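Local coordinates for major capsid protein P2 (Pseudoalteromonas phage pm2, PDB 2VVF) that forms, as a homotrimer with a double jelly-roll fold, the main building block of the capsid of the marine lipid-containing bacteriophage PM2, at residues 63-68 / 79-84; 72-77 / 86-91; 91-96 / 226-231; 171-176 / 222-227. All blocks are in the same frame, centred on the assembly; numbering follows the deposited sequence.

Contact 1. Residues 63-68 / 79-84; sequences NDLILE and GVVSFH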
loop_
_atom_site.group_PDB
_atom_site.type_symbol
_atom_site.label_atom_id
_atom_site.label_comp_id
_atom_site.label_asym_id
_atom_site.label_seq_id
_atom_site.Cartn_x
_atom_site.Cartn_y
_atom_site.Cartn_z
ATOM N N ASN A 63 22.837 -5.939 -12.473
ATOM C CA ASN A 63 21.567 -6.599 -12.749
ATOM C C ASN A 63 20.958 -7.194 -11.484
ATOM O O ASN A 63 19.744 -7.369 -11.393
ATOM C CB ASN A 63 21.741 -7.689 -13.806
ATOM C CG ASN A 63 20.415 -8.222 -14.311
ATOM O OD1 ASN A 63 19.531 -7.456 -14.690
ATOM N ND2 ASN A 63 20.264 -9.542 -14.301
ATOM N N ASP A 64 21.810 -7.506 -10.515
ATOM C CA ASP A 64 21.356 -8.071 -9.253
ATOM C C ASP A 64 20.654 -7.007 -8.414
ATOM O O ASP A 64 19.809 -7.320 -7.573
ATOM C CB ASP A 64 22.529 -8.679 -8.482
ATOM C CG ASP A 64 22.837 -10.099 -8.920
ATOM O OD1 ASP A 64 23.697 -10.272 -9.813
ATOM O OD2 ASP A 64 22.206 -11.037 -8.386
ATOM N N LEU A 65 20.999 -5.744 -8.658
ATOM C CA LEU A 65 20.373 -4.636 -7.949
ATOM C C LEU A 65 19.001 -4.383 -8.564
ATOM O O LEU A 65 18.058 -3.989 -7.875
ATOM C CB LEU A 65 21.236 -3.376 -8.044
ATOM C CG LEU A 65 20.658 -2.109 -7.403
ATOM C CD1 LEU A 65 20.515 -2.269 -5.898
ATOM C CD2 LEU A 65 21.503 -0.890 -7.738
ATOM N N ILE A 66 18.897 -4.638 -9.865
ATOM C CA ILE A 66 17.641 -4.479 -10.587
ATOM C C ILE A 66 16.658 -5.549 -10.122
ATOM O O ILE A 66 15.467 -5.288 -9.959
ATOM C CB ILE A 66 17.859 -4.565 -12.109
ATOM C CG1 ILE A 66 18.549 -3.301 -12.627
ATOM C CG2 ILE A 66 16.535 -4.791 -12.822
ATOM C CD1 ILE A 66 18.957 -3.383 -14.082
ATOM N N LEU A 67 17.174 -6.756 -9.905
ATOM C CA LEU A 67 16.364 -7.879 -9.452
ATOM C C LEU A 67 15.960 -7.696 -7.991
ATOM O O LEU A 67 14.865 -8.081 -7.581
ATOM C CB LEU A 67 17.125 -9.191 -9.638
ATOM C CG LEU A 67 17.446 -9.547 -11.092
ATOM C CD1 LEU A 67 18.235 -10.839 -11.177
ATOM C CD2 LEU A 67 16.171 -9.638 -11.912
ATOM N N GLU A 68 16.850 -7.093 -7.211
ATOM C CA GLU A 68 16.578 -6.830 -5.805
ATOM C C GLU A 68 15.377 -5.898 -5.683
ATOM O O GLU A 68 14.512 -6.092 -4.829
ATOM C CB GLU A 68 17.800 -6.191 -5.144
ATOM C CG GLU A 68 17.512 -5.503 -3.821
ATOM C CD GLU A 68 18.778 -5.048 -3.125
ATOM O OE1 GLU A 68 19.741 -5.842 -3.070
ATOM O OE2 GLU A 68 18.816 -3.893 -2.649
ATOM N N GLY A 79 17.284 2.196 -18.128
ATOM C CA GLY A 79 18.256 3.277 -18.203
ATOM C C GLY A 79 18.578 3.835 -16.821
ATOM O O GLY A 79 19.413 4.725 -16.684
ATOM N N VAL A 80 17.915 3.308 -15.799
ATOM C CA VAL A 80 18.145 3.759 -14.433
ATOM C C VAL A 80 17.986 2.634 -13.421
ATOM O O VAL A 80 17.093 1.794 -13.539
ATOM C CB VAL A 80 17.247 4.961 -14.061
ATOM C CG1 VAL A 80 17.838 5.722 -12.879
ATOM C CG2 VAL A 80 17.058 5.883 -15.254
ATOM N N VAL A 81 18.854 2.636 -12.416
ATOM C CA VAL A 81 18.808 1.649 -11.344
ATOM C C VAL A 81 19.107 2.368 -10.033
ATOM O O VAL A 81 20.085 3.110 -9.927
ATOM C CB VAL A 81 19.765 0.467 -11.599
ATOM C CG1 VAL A 81 21.214 0.908 -11.478
ATOM C CG2 VAL A 81 19.461 -0.681 -10.645
ATOM N N SER A 82 18.234 2.187 -9.050
ATOM C CA SER A 82 18.381 2.874 -7.775
ATOM C C SER A 82 18.905 2.008 -6.641
ATOM O O SER A 82 18.639 0.808 -6.581
ATOM C CB SER A 82 17.054 3.518 -7.361
ATOM O OG SER A 82 16.549 4.361 -8.383
ATOM N N PHE A 83 19.633 2.644 -5.730
ATOM C CA PHE A 83 20.155 1.982 -4.544
ATOM C C PHE A 83 19.241 2.398 -3.407
ATOM O O PHE A 83 19.351 3.511 -2.893
ATOM C CB PHE A 83 21.577 2.460 -4.242
ATOM C CG PHE A 83 22.623 1.887 -5.156
ATOM C CD1 PHE A 83 23.416 0.829 -4.746
ATOM C CD2 PHE A 83 22.835 2.428 -6.413
ATOM C CE1 PHE A 83 24.388 0.309 -5.584
ATOM C CE2 PHE A 83 23.806 1.914 -7.251
ATOM C CZ PHE A 83 24.582 0.854 -6.835
ATOM N N HIS A 84 18.307 1.525 -3.048
ATOM C CA HIS A 84 17.362 1.826 -1.982
ATOM C C HIS A 84 17.925 1.477 -0.611
ATOM O O HIS A 84 17.820 0.335 -0.160
ATOM C CB HIS A 84 16.044 1.083 -2.205
ATOM C CG HIS A 84 15.262 1.574 -3.383
ATOM N ND1 HIS A 84 14.297 2.553 -3.280
ATOM C CD2 HIS A 84 15.295 1.214 -4.687
ATOM C CE1 HIS A 84 13.774 2.779 -4.472
ATOM N NE2 HIS A 84 14.363 1.979 -5.343
HETATM O O HOH W 1 18.330 -1.445 -3.391
#
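Leu65 of helix 63-71 sets one methyl over the ring of Phe83 on strand 80-84. Its CD2 lies 3.5 Å from the ring centroid and 7° off the ring normal, and the nearest ring atom, Phe83 CZ, is 3.7 Å from Leu65 CD2, hardly closer than the other five. That near-equality marks a CH-pi contact centred on the face. The same methyl has two further neighbours: Leu65 CD2 is 3.6 Å from Val81 CG2 and 3.5 Å from Ser82 O. Leu65 CG stands anti to the backbone N (chi1 177°), and this carries the branch point out toward the strand. Val81 CG2 also receives the second helix residue, Ile66, whose CG1 approaches it to 3.4 Å with the two side chains crossing at about a right angle.

Polar groups add to this packing. A water donates to Glu68 OE2 at 2.6 Å and accepts from His84 N at 3.0 Å, bridging helix and strand, while Glu68 OE1 is bonded to the hydroxyl of Tyr59. Ser82 O has a polar partner in Asn69 ND2, and Ser82, whose CB points away from the helix, bonds Tyr205 of the second subunit through OG.

The segment axes pass 8.3 Å apart at 69°, a steep crossing that concentrates the packing on Leu65 and Ile66. Val81 and Phe83 are themselves positioned by backbone bonds to Leu34 and Ile32 of strand 28-37. Helix 63-71 follows strand 54-59 of one sheet and precedes strand 80-84 of the other, so this is the helical crossover between the two sheets of the N-terminal jelly roll.

Contact 2. Residues 72-77 / 86-91; sequences HKRKIK and VRPEMK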
loop_
_atom_site.group_PDB
_atom_site.type_symbol
_atom_site.label_atom_id
_atom_site.label_comp_id
_atom_site.label_asym_id
_atom_site.label_seq_id
_atom_site.Cartn_x
_atom_site.Cartn_y
_atom_site.Cartn_z
ATOM N N HIS A 72 10.787 -6.636 -4.650
ATOM C CA HIS A 72 9.931 -5.881 -3.740
ATOM C C HIS A 72 8.876 -5.104 -4.514
ATOM O O HIS A 72 8.088 -4.356 -3.931
ATOM C CB HIS A 72 10.766 -4.917 -2.900
ATOM C CG HIS A 72 11.677 -5.599 -1.930
ATOM N ND1 HIS A 72 11.214 -6.256 -0.811
ATOM C CD2 HIS A 72 13.026 -5.721 -1.908
ATOM C CE1 HIS A 72 12.239 -6.751 -0.139
ATOM N NE2 HIS A 72 13.349 -6.442 -0.784
ATOM N N LYS A 73 8.877 -5.281 -5.832
ATOM C CA LYS A 73 7.934 -4.599 -6.708
ATOM C C LYS A 73 8.138 -3.092 -6.679
ATOM O O LYS A 73 7.175 -2.326 -6.718
ATOM C CB LYS A 73 6.495 -4.952 -6.339
ATOM C CG LYS A 73 6.120 -6.391 -6.645
ATOM C CD LYS A 73 4.740 -6.479 -7.268
ATOM C CE LYS A 73 4.394 -7.911 -7.626
ATOM N NZ LYS A 73 2.970 -8.219 -7.330
ATOM N N ARG A 74 9.395 -2.670 -6.611
ATOM C CA ARG A 74 9.719 -1.250 -6.616
ATOM C C ARG A 74 9.714 -0.764 -8.063
ATOM O O ARG A 74 9.861 -1.562 -8.990
ATOM C CB ARG A 74 11.094 -1.008 -5.986
ATOM C CG ARG A 74 11.167 -1.314 -4.502
ATOM C CD ARG A 74 12.609 -1.499 -4.065
ATOM N NE ARG A 74 12.727 -1.686 -2.622
ATOM C CZ ARG A 74 13.832 -2.102 -2.013
ATOM N NH1 ARG A 74 14.919 -2.372 -2.723
ATOM N NH2 ARG A 74 13.852 -2.248 -0.696
ATOM N N LYS A 75 9.538 0.538 -8.255
ATOM C CA LYS A 75 9.502 1.108 -9.596
ATOM C C LYS A 75 10.786 0.836 -10.376
ATOM O O LYS A 75 11.875 1.240 -9.967
ATOM C CB LYS A 75 9.223 2.611 -9.539
ATOM C CG LYS A 75 9.092 3.274 -10.900
ATOM C CD LYS A 75 8.157 2.499 -11.812
ATOM C CE LYS A 75 8.117 3.112 -13.201
ATOM N NZ LYS A 75 7.477 2.209 -14.192
ATOM N N ILE A 76 10.645 0.143 -11.501
ATOM C CA ILE A 76 11.782 -0.178 -12.353
ATOM C C ILE A 76 11.680 0.593 -13.661
ATOM O O ILE A 76 10.634 0.599 -14.310
ATOM C CB ILE A 76 11.892 -1.693 -12.612
ATOM C CG1 ILE A 76 12.073 -2.451 -11.294
ATOM C CG2 ILE A 76 13.048 -1.987 -13.558
ATOM C CD1 ILE A 76 13.363 -2.124 -10.570
ATOM N N LYS A 77 12.768 1.253 -14.039
ATOM C CA LYS A 77 12.799 2.021 -15.274
ATOM C C LYS A 77 14.078 1.725 -16.045
ATOM O O LYS A 77 15.167 1.699 -15.471
ATOM C CB LYS A 77 12.694 3.518 -14.979
ATOM C CG LYS A 77 12.625 4.391 -16.218
ATOM C CD LYS A 77 11.188 4.718 -16.581
ATOM C CE LYS A 77 11.119 5.620 -17.802
ATOM N NZ LYS A 77 9.792 5.549 -18.471
ATOM N N VAL A 86 16.980 3.187 2.186
ATOM C CA VAL A 86 15.760 3.236 2.974
ATOM C C VAL A 86 14.854 2.149 2.399
ATOM O O VAL A 86 14.639 2.091 1.185
ATOM C CB VAL A 86 15.090 4.620 2.870
ATOM C CG1 VAL A 86 13.627 4.542 3.283
ATOM C CG2 VAL A 86 15.842 5.642 3.709
ATOM N N ARG A 87 14.361 1.263 3.259
ATOM C CA ARG A 87 13.497 0.174 2.812
ATOM C C ARG A 87 12.022 0.561 2.898
ATOM O O ARG A 87 11.438 0.603 3.979
ATOM C CB ARG A 87 13.791 -1.102 3.603
ATOM C CG ARG A 87 15.253 -1.533 3.520
ATOM C CD ARG A 87 15.487 -2.869 4.200
ATOM N NE ARG A 87 14.830 -3.964 3.491
ATOM C CZ ARG A 87 15.469 -4.994 2.946
ATOM N NH1 ARG A 87 16.789 -5.077 3.025
ATOM N NH2 ARG A 87 14.786 -5.944 2.322
ATOM N N PRO A 88 11.438 0.861 1.742
ATOM C CA PRO A 88 10.047 1.304 1.646
ATOM C C PRO A 88 9.000 0.291 2.111
ATOM O O PRO A 88 7.865 0.662 2.414
ATOM C CB PRO A 88 9.868 1.581 0.147
ATOM C CG PRO A 88 11.261 1.680 -0.414
ATOM C CD PRO A 88 12.082 0.758 0.422
ATOM N N GLU A 89 9.374 -0.983 2.149
ATOM C CA GLU A 89 8.447 -2.041 2.538
ATOM C C GLU A 89 8.362 -2.245 4.049
ATOM O O GLU A 89 7.520 -3.005 4.536
ATOM C CB GLU A 89 8.826 -3.356 1.853
ATOM C CG GLU A 89 8.881 -3.274 0.336
ATOM C CD GLU A 89 10.139 -2.592 -0.171
ATOM O OE1 GLU A 89 11.132 -2.530 0.586
ATOM O OE2 GLU A 89 10.132 -2.120 -1.327
ATOM N N MET A 90 9.237 -1.569 4.786
ATOM C CA MET A 90 9.268 -1.695 6.239
ATOM C C MET A 90 7.979 -1.233 6.910
ATOM O O MET A 90 7.377 -0.238 6.508
ATOM C CB MET A 90 10.463 -0.935 6.821
ATOM C CG MET A 90 11.816 -1.442 6.347
ATOM S SD MET A 90 11.935 -3.240 6.347
ATOM C CE MET A 90 11.928 -3.589 8.097
ATOM N N LYS A 91 7.572 -1.966 7.943
ATOM C CA LYS A 91 6.382 -1.641 8.723
ATOM C C LYS A 91 6.772 -1.602 10.199
ATOM O O LYS A 91 7.487 -2.479 10.680
ATOM C CB LYS A 91 5.285 -2.686 8.498
ATOM C CG LYS A 91 4.842 -2.827 7.050
ATOM C CD LYS A 91 3.755 -1.825 6.701
ATOM C CE LYS A 91 2.586 -1.919 7.666
ATOM N NZ LYS A 91 1.593 -0.832 7.438
#
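Arg74 meets the carboxylate of Glu89 side-on, each of two nitrogens taking its own oxygen. Arg74 NE donates to Glu89 OE2 at 2.9 Å and Arg74 NH2 to Glu89 OE1 at 3.0 Å, both arriving on the syn side. The fit is twisted, because the guanidinium and carboxylate planes stand 40° apart and the two side chains cross at about a right angle.

His72 lies against both partners. Its CD2 sits 3.7 Å above the plane of the Arg74 guanidinium, over the centre of that group. The imidazole and the carboxylate are turned only 25° from each other, with Glu89 OE1 over one ring face, offset toward the rim. The Glu89 chain is bent at chi2 (77°), which brings its CD beside His72 CB; Glu89 OE2 is 3.3 Å from that CB. Arg87 approaches from another direction, its guanidinium nearly perpendicular to the imidazole; Arg87 NH2 is 3.5 Å from His72 NE2, at an angle too poor for a hydrogen bond. Pro88 CD packs 3.7 Å from Arg74 NH2.

Outside the pair, Arg74 NH1 is bonded to Asn69, Arg87 NH1 to Thr145 and His72 ND1 to Lys212. The salt bridge joins the exit of helix 63-71, where Lys73 completes a Schellman motif, to the type I turn Arg87-Met90. Arg74 NH2 and Arg87 NE are like charges 4.6 Å apart, which would probably repel each other, an effect Glu89 may offset. The surrounding basic groups would tend to disfavour a protonated His72, whereas the carboxylate over its face would work the other way.

Contact 3. Residues 91-96 / 226-231; sequences KGVNVT and EGDVYQ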
loop_
_atom_site.group_PDB
_atom_site.type_symbol
_atom_site.label_atom_id
_atom_site.label_comp_id
_atom_site.label_asym_id
_atom_site.label_seq_id
_atom_site.Cartn_x
_atom_site.Cartn_y
_atom_site.Cartn_z
ATOM N N LYS A 91 7.572 -1.966 7.943
ATOM C CA LYS A 91 6.382 -1.641 8.723
ATOM C C LYS A 91 6.772 -1.602 10.199
ATOM O O LYS A 91 7.487 -2.479 10.680
ATOM C CB LYS A 91 5.285 -2.686 8.498
ATOM C CG LYS A 91 4.842 -2.827 7.050
ATOM C CD LYS A 91 3.755 -1.825 6.701
ATOM C CE LYS A 91 2.586 -1.919 7.666
ATOM N NZ LYS A 91 1.593 -0.832 7.438
ATOM N N GLY A 92 6.321 -0.572 10.906
ATOM C CA GLY A 92 6.655 -0.413 12.316
ATOM C C GLY A 92 5.770 -1.254 13.229
ATOM O O GLY A 92 4.593 -1.475 12.943
ATOM N N VAL A 93 6.349 -1.718 14.332
ATOM C CA VAL A 93 5.611 -2.518 15.302
ATOM C C VAL A 93 5.368 -1.689 16.559
ATOM O O VAL A 93 4.259 -1.666 17.098
ATOM C CB VAL A 93 6.335 -3.842 15.614
ATOM C CG1 VAL A 93 7.838 -3.630 15.658
ATOM C CG2 VAL A 93 5.829 -4.431 16.923
ATOM N N ASN A 94 6.409 -0.989 17.002
ATOM C CA ASN A 94 6.318 -0.118 18.168
ATOM C C ASN A 94 6.726 1.298 17.774
ATOM O O ASN A 94 6.837 2.190 18.615
ATOM C CB ASN A 94 7.188 -0.641 19.310
ATOM C CG ASN A 94 6.460 -1.653 20.174
ATOM O OD1 ASN A 94 6.657 -2.861 20.034
ATOM N ND2 ASN A 94 5.588 -1.167 21.050
ATOM N N VAL A 95 6.942 1.486 16.476
ATOM C CA VAL A 95 7.294 2.779 15.909
ATOM C C VAL A 95 6.533 2.914 14.595
ATOM O O VAL A 95 5.930 1.950 14.123
ATOM C CB VAL A 95 8.818 2.924 15.695
ATOM C CG1 VAL A 95 9.566 2.687 16.997
ATOM C CG2 VAL A 95 9.303 1.978 14.606
ATOM N N THR A 96 6.548 4.107 14.013
ATOM C CA THR A 96 5.845 4.337 12.758
ATOM C C THR A 96 6.549 3.637 11.602
ATOM O O THR A 96 7.742 3.340 11.679
ATOM C CB THR A 96 5.663 5.839 12.477
ATOM O OG1 THR A 96 6.946 6.471 12.393
ATOM C CG2 THR A 96 4.853 6.488 13.585
ATOM N N GLU A 226 6.131 -9.636 6.145
ATOM C CA GLU A 226 5.179 -8.657 6.665
ATOM C C GLU A 226 5.770 -7.252 6.731
ATOM O O GLU A 226 5.048 -6.277 6.944
ATOM C CB GLU A 226 4.706 -9.064 8.059
ATOM C CG GLU A 226 3.851 -10.314 8.097
ATOM C CD GLU A 226 3.421 -10.661 9.505
ATOM O OE1 GLU A 226 4.273 -11.127 10.290
ATOM O OE2 GLU A 226 2.242 -10.425 9.842
ATOM N N GLY A 227 7.085 -7.152 6.577
ATOM C CA GLY A 227 7.760 -5.861 6.642
ATOM C C GLY A 227 8.249 -5.606 8.061
ATOM O O GLY A 227 8.852 -4.574 8.345
ATOM N N ASP A 228 7.980 -6.559 8.949
ATOM C CA ASP A 228 8.395 -6.456 10.343
ATOM C C ASP A 228 9.837 -6.930 10.503
ATOM O O ASP A 228 10.152 -8.091 10.238
ATOM C CB ASP A 228 7.467 -7.277 11.238
ATOM C CG ASP A 228 7.800 -7.133 12.709
ATOM O OD1 ASP A 228 8.601 -6.237 13.052
ATOM O OD2 ASP A 228 7.266 -7.917 13.522
ATOM N N VAL A 229 10.709 -6.020 10.925
ATOM C CA VAL A 229 12.123 -6.331 11.103
ATOM C C VAL A 229 12.357 -7.389 12.178
ATOM O O VAL A 229 13.362 -8.098 12.150
ATOM C CB VAL A 229 12.950 -5.059 11.377
ATOM C CG1 VAL A 229 12.629 -4.496 12.755
ATOM C CG2 VAL A 229 14.434 -5.349 11.247
ATOM N N TYR A 230 11.426 -7.486 13.123
ATOM C CA TYR A 230 11.533 -8.438 14.226
ATOM C C TYR A 230 11.200 -9.865 13.813
ATOM O O TYR A 230 11.255 -10.786 14.627
ATOM C CB TYR A 230 10.621 -8.020 15.379
ATOM C CG TYR A 230 11.107 -6.814 16.141
ATOM C CD1 TYR A 230 12.115 -6.929 17.091
ATOM C CD2 TYR A 230 10.556 -5.557 15.917
ATOM C CE1 TYR A 230 12.561 -5.828 17.796
ATOM C CE2 TYR A 230 10.996 -4.448 16.618
ATOM C CZ TYR A 230 11.997 -4.590 17.557
ATOM O OH TYR A 230 12.438 -3.491 18.260
ATOM N N GLN A 231 10.832 -10.041 12.549
ATOM C CA GLN A 231 10.487 -11.361 12.039
ATOM C C GLN A 231 11.724 -11.995 11.419
ATOM O O GLN A 231 11.762 -13.200 11.167
ATOM C CB GLN A 231 9.371 -11.262 10.996
ATOM C CG GLN A 231 7.965 -11.165 11.571
ATOM C CD GLN A 231 7.877 -11.642 13.008
ATOM O OE1 GLN A 231 7.974 -12.837 13.284
ATOM N NE2 GLN A 231 7.654 -10.712 13.927
#
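Lys91 and Gly227 make the backbone link between the two loops: Lys91 N donates to Gly227 O at 2.9 Å with an N-H...O angle of 165°. The bond is nearly straight at the hydrogen, although the donor lies well above the carbonyl plane. Gly227 has a positive phi of 93°, a conformation readily available to glycine. Alongside, Lys91 CG rests 3.5 Å from Glu226 O.

Apolar contact falls to Val93. Its CG1 sits between the backbone N and the carbonyl carbon (chi1 38°), which places it at the edge of the Tyr230 ring, near the ring plane, 3.3 Å from Tyr230 CD2 and 3.4 Å from Tyr230 CE2. The same Val93 CG1 is 3.8 Å from Asp228 OD1.

Hydrogen bonds to the carboxylate of Asp228 organise the 226-231 side. Asp228 OD1 accepts from Tyr230 N at 3.1 Å, an Asx turn, and Gln231 NE2 reaches Asp228 OD2 at 2.9 Å. Both donors come from above the carboxylate plane.

Ionic partners lie outside the two loops, mostly across the trimer: Glu226 OE1 and Asp228 OD2 each form a salt bridge with Arg102 of the third subunit, and Lys91 NZ forms salt bridges with Asp97 of its own chain and Asp97 of the third subunit. The contact thus joins the loop entering helix 97-102, for which Thr96 is the N-cap, to the loop between strands 218-222 and 233-234, linking the N- and C-terminal halves of the protein beside a subunit interface.

Contact 4. Residues 171-176 / 222-227; sequences RIAAIH and DFMLEG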
loop_
_atom_site.group_PDB
_atom_site.type_symbol
_atom_site.label_atom_id
_atom_site.label_comp_id
_atom_site.label_asym_id
_atom_site.label_seq_id
_atom_site.Cartn_x
_atom_site.Cartn_y
_atom_site.Cartn_z
ATOM N N ARG A 171 21.209 -9.663 12.007
ATOM C CA ARG A 171 19.992 -10.369 11.625
ATOM C C ARG A 171 20.060 -10.775 10.161
ATOM O O ARG A 171 20.911 -10.295 9.414
ATOM C CB ARG A 171 18.766 -9.476 11.829
ATOM C CG ARG A 171 18.555 -8.991 13.251
ATOM C CD ARG A 171 17.159 -8.412 13.413
ATOM N NE ARG A 171 16.680 -8.486 14.791
ATOM C CZ ARG A 171 15.721 -9.308 15.205
ATOM N NH1 ARG A 171 15.134 -10.135 14.350
ATOM N NH2 ARG A 171 15.349 -9.303 16.477
ATOM N N ILE A 172 19.143 -11.643 9.754
ATOM C CA ILE A 172 19.061 -12.076 8.367
ATOM C C ILE A 172 17.664 -11.772 7.846
ATOM O O ILE A 172 16.681 -12.343 8.316
ATOM C CB ILE A 172 19.405 -13.566 8.203
ATOM C CG1 ILE A 172 20.864 -13.819 8.590
ATOM C CG2 ILE A 172 19.149 -14.011 6.768
ATOM C CD1 ILE A 172 21.257 -15.279 8.545
ATOM N N ALA A 173 17.581 -10.842 6.903
ATOM C CA ALA A 173 16.300 -10.450 6.330
ATOM C C ALA A 173 15.800 -11.495 5.342
ATOM O O ALA A 173 14.613 -11.824 5.323
ATOM C CB ALA A 173 16.414 -9.089 5.656
ATOM N N ALA A 174 16.708 -12.012 4.520
ATOM C CA ALA A 174 16.340 -13.010 3.527
ATOM C C ALA A 174 17.537 -13.769 2.975
ATOM O O ALA A 174 18.681 -13.350 3.130
ATOM C CB ALA A 174 15.561 -12.359 2.395
ATOM N N ILE A 175 17.255 -14.891 2.325
ATOM C CA ILE A 175 18.282 -15.712 1.698
ATOM C C ILE A 175 17.795 -16.070 0.299
ATOM O O ILE A 175 16.684 -16.567 0.132
ATOM C CB ILE A 175 18.579 -16.975 2.523
ATOM C CG1 ILE A 175 19.126 -16.601 3.901
ATOM C CG2 ILE A 175 19.557 -17.876 1.783
ATOM C CD1 ILE A 175 19.044 -17.728 4.913
ATOM N N HIS A 176 18.611 -15.782 -0.705
ATOM C CA HIS A 176 18.235 -16.070 -2.083
ATOM C C HIS A 176 19.145 -17.117 -2.707
ATOM O O HIS A 176 20.337 -16.883 -2.891
ATOM C CB HIS A 176 18.254 -14.792 -2.925
ATOM C CG HIS A 176 17.548 -13.638 -2.286
ATOM N ND1 HIS A 176 16.197 -13.416 -2.440
ATOM C CD2 HIS A 176 18.004 -12.644 -1.489
ATOM C CE1 HIS A 176 15.851 -12.334 -1.765
ATOM N NE2 HIS A 176 16.930 -11.847 -1.180
ATOM N N ASP A 222 12.203 -15.318 2.367
ATOM C CA ASP A 222 11.955 -14.004 2.949
ATOM C C ASP A 222 11.542 -14.107 4.413
ATOM O O ASP A 222 10.501 -14.683 4.732
ATOM C CB ASP A 222 10.866 -13.287 2.149
ATOM C CG ASP A 222 11.012 -11.784 2.182
ATOM O OD1 ASP A 222 11.452 -11.248 3.221
ATOM O OD2 ASP A 222 10.669 -11.136 1.170
ATOM N N PHE A 223 12.357 -13.540 5.298
ATOM C CA PHE A 223 12.072 -13.567 6.731
ATOM C C PHE A 223 11.377 -12.285 7.181
ATOM O O PHE A 223 11.115 -12.098 8.369
ATOM C CB PHE A 223 13.361 -13.763 7.534
ATOM C CG PHE A 223 14.033 -15.086 7.298
ATOM C CD1 PHE A 223 13.427 -16.268 7.692
ATOM C CD2 PHE A 223 15.282 -15.146 6.703
ATOM C CE1 PHE A 223 14.049 -17.488 7.478
ATOM C CE2 PHE A 223 15.910 -16.361 6.491
ATOM C CZ PHE A 223 15.291 -17.533 6.878
ATOM N N MET A 224 11.091 -11.402 6.231
ATOM C CA MET A 224 10.433 -10.134 6.533
ATOM C C MET A 224 9.255 -9.887 5.600
ATOM O O MET A 224 9.037 -8.763 5.143
ATOM C CB MET A 224 11.430 -8.975 6.420
ATOM C CG MET A 224 12.492 -8.957 7.505
ATOM S SD MET A 224 13.283 -7.346 7.665
ATOM C CE MET A 224 13.586 -6.946 5.942
ATOM N N LEU A 225 8.496 -10.942 5.320
ATOM C CA LEU A 225 7.347 -10.855 4.424
ATOM C C LEU A 225 6.321 -9.797 4.841
ATOM O O LEU A 225 5.720 -9.136 3.992
ATOM C CB LEU A 225 6.684 -12.227 4.269
ATOM C CG LEU A 225 7.428 -13.227 3.379
ATOM C CD1 LEU A 225 6.920 -14.643 3.606
ATOM C CD2 LEU A 225 7.311 -12.840 1.911
ATOM N N GLU A 226 6.131 -9.636 6.145
ATOM C CA GLU A 226 5.179 -8.657 6.665
ATOM C C GLU A 226 5.770 -7.252 6.731
ATOM O O GLU A 226 5.048 -6.277 6.944
ATOM C CB GLU A 226 4.706 -9.064 8.059
ATOM C CG GLU A 226 3.851 -10.314 8.097
ATOM C CD GLU A 226 3.421 -10.661 9.505
ATOM O OE1 GLU A 226 4.273 -11.127 10.290
ATOM O OE2 GLU A 226 2.242 -10.425 9.842
ATOM N N GLY A 227 7.085 -7.152 6.577
ATOM C CA GLY A 227 7.760 -5.861 6.642
ATOM C C GLY A 227 8.249 -5.606 8.061
ATOM O O GLY A 227 8.852 -4.574 8.345
#
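Phe223 packs its ring among Ile172, Ile175 and the backbone between them. Ile175 CD1 meets the ring in its plane, at the edge, 3.8 Å from Phe223 CE2. Ile172 lies beside the phenylalanine, both side chains pointing the same way, with Ile172 CG2 4.0 Å from Phe223 CE2. Phe223 CG is anti to the carbonyl carbon, beside the backbone N (chi1 -64°), on a CB that points toward strand 171-176. A second apolar touch involves the next residue, where Met224 CE, at the end of a chain bent at chi3, rests 3.6 Å from Ala173 CB.

Closer to the backbone, Phe223 N donates to Ala173 O at 2.8 Å, with an N-H...O angle of 148°. One residue along, Ala174 and Asp222 form an antiparallel non-hydrogen-bonded pair, their CA atoms 4.5 Å apart and both side chains on the same face of the sheet; Ala174 CB lies 4.0 Å from Asp222 CA.

At the polar edge, Asp222 OD1 accepts from Met224 N at 3.0 Å on the anti side, an Asx turn that bends the chain as it leaves the strand. The other oxygen, Asp222 OD2, forms a salt bridge with Arg71. A type I turn from Met224 to Gly227 follows, closed by Gly227 N to Met224 O at 2.9 Å.

The contact lies in a sheet of the C-terminal jelly roll, where the chain leaves strand 218-222 beside strand 171-178, which also pairs with strands 252-263 and 233-234. Helix 200-209 packs on Asp222 and Leu225, and Phe187 and Met1 of the third subunit both meet Phe223, the former from the same chain.

In the fold
Contacts 1 and 2 alternate along the chain within the N-terminal domain: helix 63-71 and strand 80-84 pack in contact 1, and the loops following each meet in contact 2, centres 11 Å apart. Contact 4 belongs to the C-terminal domain, its centre about 18 Å from that of contact 1. Contact 3 connects the halves, sharing Lys91 with contact 2 and Glu226 and Gly227 with contact 4; its centre is about 15 Å from the former's and 12 Å from the latter's. A continuous path therefore runs from one jelly roll to the other. Contacts 1 and 2 both touch the second subunit and contacts 3 and 4 the third, while contacts 2 and 3 reach both, so the path runs between the trimer's interfaces.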